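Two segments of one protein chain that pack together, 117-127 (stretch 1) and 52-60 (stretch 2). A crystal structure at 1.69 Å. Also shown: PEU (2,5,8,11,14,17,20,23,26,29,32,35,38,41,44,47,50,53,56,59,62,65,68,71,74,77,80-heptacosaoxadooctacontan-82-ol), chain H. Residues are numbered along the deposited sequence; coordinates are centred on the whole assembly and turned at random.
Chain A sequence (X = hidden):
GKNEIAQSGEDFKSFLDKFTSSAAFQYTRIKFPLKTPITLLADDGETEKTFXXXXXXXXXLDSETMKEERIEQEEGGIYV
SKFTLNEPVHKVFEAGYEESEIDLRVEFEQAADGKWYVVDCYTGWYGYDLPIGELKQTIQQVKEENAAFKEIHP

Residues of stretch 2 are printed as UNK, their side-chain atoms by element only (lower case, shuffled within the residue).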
# COMPACT_ATOMS: atom_id res chain seq x y z
N TYR A 117 -0.43 -12.58 -0.25
CA TYR A 117 0.59 -11.64 -0.63
C TYR A 117 -0.04 -10.35 -1.14
O TYR A 117 -1.14 -10.35 -1.72
CB TYR A 117 1.43 -12.17 -1.77
CG TYR A 117 2.21 -13.38 -1.44
CD1 TYR A 117 1.63 -14.62 -1.57
CD2 TYR A 117 3.54 -13.30 -1.03
CE1 TYR A 117 2.35 -15.73 -1.27
CE2 TYR A 117 4.26 -14.43 -0.70
CZ TYR A 117 3.65 -15.64 -0.85
OH TYR A 117 4.33 -16.77 -0.53
N VAL A 118 0.71 -9.27 -0.96
CA VAL A 118 0.44 -8.04 -1.68
C VAL A 118 1.06 -8.19 -3.06
O VAL A 118 2.23 -8.53 -3.17
CB VAL A 118 1.02 -6.82 -0.97
CG1 VAL A 118 0.95 -5.59 -1.87
CG2 VAL A 118 0.27 -6.60 0.32
N VAL A 119 0.25 -7.98 -4.10
CA VAL A 119 0.73 -8.05 -5.48
C VAL A 119 0.75 -6.72 -6.21
O VAL A 119 1.41 -6.59 -7.24
CB VAL A 119 -0.06 -9.07 -6.31
CG1 VAL A 119 0.10 -10.48 -5.72
CG2 VAL A 119 -1.52 -8.69 -6.45
N ASP A 120 0.05 -5.71 -5.68
CA ASP A 120 0.11 -4.39 -6.28
C ASP A 120 -0.25 -3.35 -5.25
O ASP A 120 -0.94 -3.64 -4.25
CB ASP A 120 -0.80 -4.29 -7.49
CG ASP A 120 -0.33 -3.24 -8.50
OD1 ASP A 120 0.75 -2.61 -8.32
OD2 ASP A 120 -1.06 -3.03 -9.50
N CYS A 121 0.23 -2.15 -5.48
CA CYS A 121 -0.07 -1.05 -4.60
C CYS A 121 0.10 0.27 -5.35
O CYS A 121 1.02 0.43 -6.15
CB CYS A 121 0.86 -1.08 -3.39
SG CYS A 121 0.70 0.32 -2.26
N TYR A 122 -0.86 1.16 -5.12
CA TYR A 122 -0.74 2.56 -5.45
C TYR A 122 -0.63 3.27 -4.12
O TYR A 122 -1.45 3.05 -3.22
CB TYR A 122 -1.96 3.09 -6.22
CG TYR A 122 -1.90 4.60 -6.31
CD1 TYR A 122 -1.04 5.22 -7.24
CD2 TYR A 122 -2.62 5.40 -5.44
CE1 TYR A 122 -0.93 6.60 -7.30
CE2 TYR A 122 -2.53 6.78 -5.49
CZ TYR A 122 -1.68 7.38 -6.42
OH TYR A 122 -1.57 8.74 -6.49
N THR A 123 0.38 4.11 -3.97
CA THR A 123 0.46 4.98 -2.80
C THR A 123 0.73 6.42 -3.17
O THR A 123 1.56 6.71 -4.03
CB THR A 123 1.50 4.47 -1.79
OG1 THR A 123 1.65 5.43 -0.74
CG2 THR A 123 2.85 4.24 -2.43
N GLY A 124 0.02 7.33 -2.50
CA GLY A 124 0.23 8.76 -2.69
C GLY A 124 1.64 9.23 -2.35
O GLY A 124 1.99 10.33 -2.68
N TRP A 125 2.43 8.42 -1.64
CA TRP A 125 3.86 8.76 -1.44
C TRP A 125 4.55 9.00 -2.79
O TRP A 125 5.45 9.83 -2.89
CB TRP A 125 4.60 7.64 -0.72
CG TRP A 125 4.56 7.66 0.76
CD1 TRP A 125 3.86 6.82 1.57
CD2 TRP A 125 5.32 8.52 1.64
NE1 TRP A 125 4.12 7.12 2.88
CE2 TRP A 125 5.01 8.16 2.94
CE3 TRP A 125 6.22 9.57 1.43
CZ2 TRP A 125 5.57 8.81 4.05
CZ3 TRP A 125 6.77 10.23 2.53
CH2 TRP A 125 6.45 9.84 3.81
N TYR A 126 4.15 8.22 -3.79
CA TYR A 126 4.66 8.32 -5.13
C TYR A 126 3.56 8.70 -6.13
O TYR A 126 3.46 8.15 -7.23
CB TYR A 126 5.31 7.01 -5.53
CG TYR A 126 6.32 6.49 -4.54
CD1 TYR A 126 7.44 7.21 -4.22
CD2 TYR A 126 6.15 5.26 -3.91
CE1 TYR A 126 8.36 6.73 -3.31
CE2 TYR A 126 7.06 4.77 -2.99
CZ TYR A 126 8.16 5.50 -2.69
OH TYR A 126 9.07 5.01 -1.81
N GLY A 127 2.78 9.71 -5.77
CA GLY A 127 1.70 10.19 -6.62
C GLY A 127 2.16 10.77 -7.93
O GLY A 127 3.34 11.12 -8.14
N UNK A 52 10.43 0.86 -11.43
CA UNK A 52 9.87 -0.35 -10.81
C UNK A 52 9.55 -0.12 -9.34
O UNK A 52 10.33 0.50 -8.63
c UNK A 52 11.84 -0.88 -12.07
c UNK A 52 10.99 -1.38 -10.94
c UNK A 52 11.76 0.61 -12.01
N UNK A 53 8.42 -0.65 -8.89
CA UNK A 53 8.05 -0.52 -7.49
C UNK A 53 8.66 -1.71 -6.75
O UNK A 53 8.08 -2.78 -6.65
c UNK A 53 4.31 1.25 -4.85
c UNK A 53 6.77 0.05 -4.88
c UNK A 53 6.04 0.13 -6.06
c UNK A 53 6.53 -0.47 -7.36
c UNK A 53 5.06 1.20 -3.68
c UNK A 53 4.80 0.73 -6.03
c UNK A 53 6.28 0.59 -3.70
N UNK A 54 9.86 -1.49 -6.23
CA UNK A 54 10.69 -2.52 -5.64
C UNK A 54 10.76 -2.36 -4.12
O UNK A 54 10.20 -1.42 -3.54
c UNK A 54 12.11 -2.44 -6.22
o UNK A 54 12.58 -1.09 -6.10
c UNK A 54 12.12 -2.84 -7.67
N UNK A 55 11.41 -3.33 -3.47
CA UNK A 55 11.41 -3.43 -2.01
C UNK A 55 11.92 -2.17 -1.33
O UNK A 55 11.37 -1.75 -0.31
c UNK A 55 13.42 -5.85 1.90
n UNK A 55 14.52 -6.73 2.39
c UNK A 55 12.24 -4.63 -1.56
c UNK A 55 12.23 -4.84 -0.06
c UNK A 55 13.22 -5.91 0.38
N UNK A 56 12.95 -1.57 -1.89
CA UNK A 56 13.53 -0.39 -1.25
C UNK A 56 12.55 0.81 -1.23
O UNK A 56 12.72 1.72 -0.45
o UNK A 56 13.98 -0.83 -4.30
c UNK A 56 14.41 0.35 -4.30
o UNK A 56 14.48 1.05 -5.34
c UNK A 56 14.90 -0.02 -1.85
c UNK A 56 14.86 0.96 -3.00
N UNK A 57 11.55 0.81 -2.11
CA UNK A 57 10.56 1.88 -2.18
C UNK A 57 9.32 1.65 -1.32
O UNK A 57 8.52 2.55 -1.14
c UNK A 57 10.13 2.10 -3.63
n UNK A 57 12.65 1.97 -7.33
c UNK A 57 11.94 3.20 -6.88
c UNK A 57 10.79 2.89 -5.94
c UNK A 57 11.28 2.53 -4.55
N UNK A 58 9.15 0.44 -0.81
CA UNK A 58 7.93 0.06 -0.10
C UNK A 58 7.72 0.78 1.24
O UNK A 58 8.54 0.65 2.13
c UNK A 58 5.38 -1.99 0.40
c UNK A 58 4.82 -1.71 -0.85
n UNK A 58 5.34 -2.62 2.57
c UNK A 58 3.46 -1.91 -1.01
c UNK A 58 4.54 -2.44 1.46
c UNK A 58 7.92 -1.45 0.19
c UNK A 58 6.71 -1.91 0.93
c UNK A 58 3.18 -2.62 1.29
c UNK A 58 2.66 -2.36 0.05
c UNK A 58 6.64 -2.30 2.24
N UNK A 59 6.60 1.52 1.38
CA UNK A 59 6.23 2.02 2.71
C UNK A 59 5.49 0.96 3.53
O UNK A 59 4.42 0.51 3.13
c UNK A 59 5.69 2.02 0.36
c UNK A 59 5.27 3.19 2.40
c UNK A 59 5.31 3.36 0.90
N UNK A 60 6.03 0.62 4.69
CA UNK A 60 5.41 -0.35 5.56
C UNK A 60 4.04 0.12 6.05
O UNK A 60 3.89 1.27 6.47
c UNK A 60 7.38 -2.88 6.05
c UNK A 60 6.35 -0.67 6.73
c UNK A 60 7.64 -1.42 6.34
c UNK A 60 8.69 -1.29 7.43
OCP PEU H . 2.54 12.80 2.25
CCQ PEU H . 3.25 11.57 2.12
CCR PEU H . 2.30 10.48 1.63
OCS PEU H . 1.20 10.35 2.53
CCT PEU H . -0.08 10.47 1.89
CCU PEU H . -0.42 9.21 1.10
OCV PEU H . -0.29 8.08 1.96
CCW PEU H . -0.87 6.89 1.45
CCX PEU H . -0.21 5.71 2.13
OCY PEU H . -0.32 5.78 3.56
CCZ PEU H . 0.23 4.65 4.26
CDA PEU H . 1.76 4.63 4.23
ODB PEU H . 2.31 4.45 5.54
CDC PEU H . 3.34 5.38 5.89
CDD PEU H . 2.71 6.74 6.18
ODE PEU H . 3.59 7.55 6.97

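Position 52 carries three side-chain carbons that close a ring onto the backbone N. They touch nothing on stretch 1. The closed ring makes it Pro52.

Position 53 has one carbon followed by a ring of six carbons, with no oxygen. The ring lies near Cys121, Thr123 and Tyr126. This is Phe53. Its CE2 is 3.6 Å from Cys121 O, and its CZ is 4.0 Å from Thr123 CG2.

Position 54 has one carbon bearing one oxygen and one carbon. It is out of reach of stretch 1. The beta-branched hydroxyl identifies Thr54.

Position 55 has four carbons in a row ending in nitrogen. The chain is extended and exposed, far from stretch 1. It is Lys55.

Position 56 has three carbons, the third carrying two oxygens. A carboxylate at that length means Glu56. It makes no contact with stretch 1.

Position 57 again shows four carbons in a row and a terminal nitrogen. Its CB points toward stretch 1 and lies 3.6 Å from Tyr126 OH, but the end of the chain leads away. This is Lys57. Its NZ forms a salt bridge with Glu56 OE2 at 2.9 Å and a hydrogen bond with Pro52 O at 3.0 Å. The amine is thus held within its own stretch.

Position 58 has one carbon, then fused five- and six-membered rings holding eight carbons and one nitrogen. CA-to-CB points away from stretch 1, yet the ring end reaches Val118 and Cys121. Only an indole fits: Trp58. Its ring edge meets Cys121, with CZ3 3.6 Å from Cys121 CB. Its CH2 is 4.1 Å from Val118 CG1.

Position 59 has three carbons closing onto the backbone N. They approach Thr123, Trp125 and Tyr126. This is Pro59. Its CG is 3.8 Å from Trp125 CD1 and 4.2 Å from Thr123 CG2.

Position 60 has four carbons, forked at the second, and does not reach stretch 1. It is Leu60.

The contact is mainly apolar. Val118, Cys121 and Thr123 lie in one strand, and the CA-to-CB bonds of all three point toward stretch 2. Simple alternation relates Cys121 to Thr123 but does not extend to Val118. Phe53, Trp58 and Pro59 pack against this side. Beyond the strand, Tyr126 sets its edge toward the face of Phe53, with the ring planes at 89°. One hydrogen bond crosses the interface: Tyr126 OH donates to Lys57 O at 2.6 Å. It gives that carbonyl a partner and ties the Tyr126 hydroxyl to stretch 2, while the ring packs beside Phe53. PEU lies over one face of the Trp125 ring.

Stretch 2 (52-60) PFTKEKWPL
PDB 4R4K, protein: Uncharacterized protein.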